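Local coordinates for nucleoprotein (Human coronavirus NL63, PDB 5EPW) that packages the viral RNA genome into a helical ribonucleocapsid and dimerises through its C-terminal domain, at the interface of chains A and B. Numbering follows the deposited sequence. Chains: chain A/B, Nucleoprotein.

The interface of chains A and B. Residues chain A 90-92; chain B 102-104.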
loop_
_atom_site.group_PDB
_atom_site.type_symbol
_atom_site.label_atom_id
_atom_site.label_comp_id
_atom_site.label_asym_id
_atom_site.label_seq_id
_atom_site.Cartn_x
_atom_site.Cartn_y
_atom_site.Cartn_z
ATOM N N ASP A 90 -18.172 4.220 -14.098
ATOM C CA ASP A 90 -17.153 4.175 -15.188
ATOM C C ASP A 90 -15.767 3.914 -14.599
ATOM O O ASP A 90 -14.769 4.326 -15.172
ATOM C CB ASP A 90 -17.101 5.536 -15.901
ATOM C CG ASP A 90 -16.195 5.541 -17.100
ATOM O OD1 ASP A 90 -16.259 4.568 -17.902
ATOM O OD2 ASP A 90 -15.459 6.582 -17.186
ATOM N N ASN A 91 -15.755 3.338 -13.408
ATOM C CA ASN A 91 -14.458 3.015 -12.721
ATOM C C ASN A 91 -14.413 1.586 -12.349
ATOM O O ASN A 91 -15.417 0.893 -12.193
ATOM C CB ASN A 91 -14.397 3.828 -11.434
ATOM C CG ASN A 91 -14.480 5.290 -11.665
ATOM O OD1 ASN A 91 -15.455 5.991 -11.242
ATOM N ND2 ASN A 91 -13.499 5.798 -12.317
ATOM N N VAL A 92 -13.174 1.087 -12.158
ATOM C CA VAL A 92 -12.943 -0.134 -11.396
ATOM C C VAL A 92 -12.314 0.316 -10.007
ATOM O O VAL A 92 -11.382 1.131 -9.949
ATOM C CB VAL A 92 -11.955 -1.034 -12.096
ATOM C CG1 VAL A 92 -11.574 -2.255 -11.278
ATOM C CG2 VAL A 92 -12.523 -1.498 -13.459
ATOM N N VAL B 102 -10.333 3.634 -10.401
ATOM C CA VAL B 102 -9.569 3.811 -11.623
ATOM C C VAL B 102 -10.570 3.854 -12.830
ATOM O O VAL B 102 -11.379 3.002 -12.967
ATOM C CB VAL B 102 -8.629 2.682 -11.790
ATOM C CG1 VAL B 102 -7.732 2.896 -12.934
ATOM C CG2 VAL B 102 -7.718 2.568 -10.558
ATOM N N ALA B 103 -10.416 4.915 -13.671
ATOM C CA ALA B 103 -11.249 5.036 -14.867
ATOM C C ALA B 103 -11.112 3.830 -15.747
ATOM O O ALA B 103 -10.001 3.278 -15.913
ATOM C CB ALA B 103 -10.878 6.348 -15.591
ATOM N N LYS B 104 -12.224 3.329 -16.307
ATOM C CA LYS B 104 -12.182 2.143 -17.138
ATOM C C LYS B 104 -11.333 2.255 -18.429
ATOM O O LYS B 104 -10.865 1.221 -18.945
ATOM C CB LYS B 104 -13.642 1.691 -17.529
ATOM C CG LYS B 104 -14.253 0.907 -16.371
ATOM C CD LYS B 104 -15.732 0.710 -16.615
ATOM C CE LYS B 104 -16.340 -0.144 -15.518
ATOM N NZ LYS B 104 -17.793 -0.219 -15.747
#
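A:Val92 and B:Val102 face each other as an antiparallel bridge pair, with A:Val92 N giving a hydrogen bond of 2.7 Å to B:Val102 O and B:Val102 N returning a straighter one of 2.8 Å to A:Val92 O. One residue pair further, A:Asn91 bridges B:Ala103, and the pairing closes where B:Lys104 N donates to A:Asp90 O at 3.0 Å.

Backbone pairing of this kind asks little of side-chain identity, yet the side chains here pack over the end of the pairing. B:Lys104 has CG beside its own backbone N (chi1 -81°) and is extended beyond it, a shape that carries the aliphatic chain across the A:Asp90 backbone. Its CD lies 4.0 Å from A:Asp90 CA, and CE continues to 3.6 Å from A:Asn91 O. The ammonium NZ and the carboxylate OD1 of A:Asp90 remain 5.5 Å apart; they form no salt bridge, though their opposite charges may attract weakly over that distance. Through its amide branch, A:Asn91 leans over the partner strand, ND2 lying 3.5 Å from B:Ala103 CA in van der Waals contact and not as a hydrogen bond. The valines contribute mainly through their backbones, although A:Val92 CG2, the methyl beside its backbone N, comes within 4.2 Å of B:Lys104 CG, the two side chains crossing at about a right angle.

Both valines belong to the strand of residues 91-103, entered at its start in chain A and near its end in chain B. The patch therefore lies at one tip of the intermolecular sheet of the C-terminal domain dimer, where the turn between strands 81-88 and 91-103 of chain A meets the end of strand 91-103 of chain B, and two-fold symmetry repeats it with the chains exchanged.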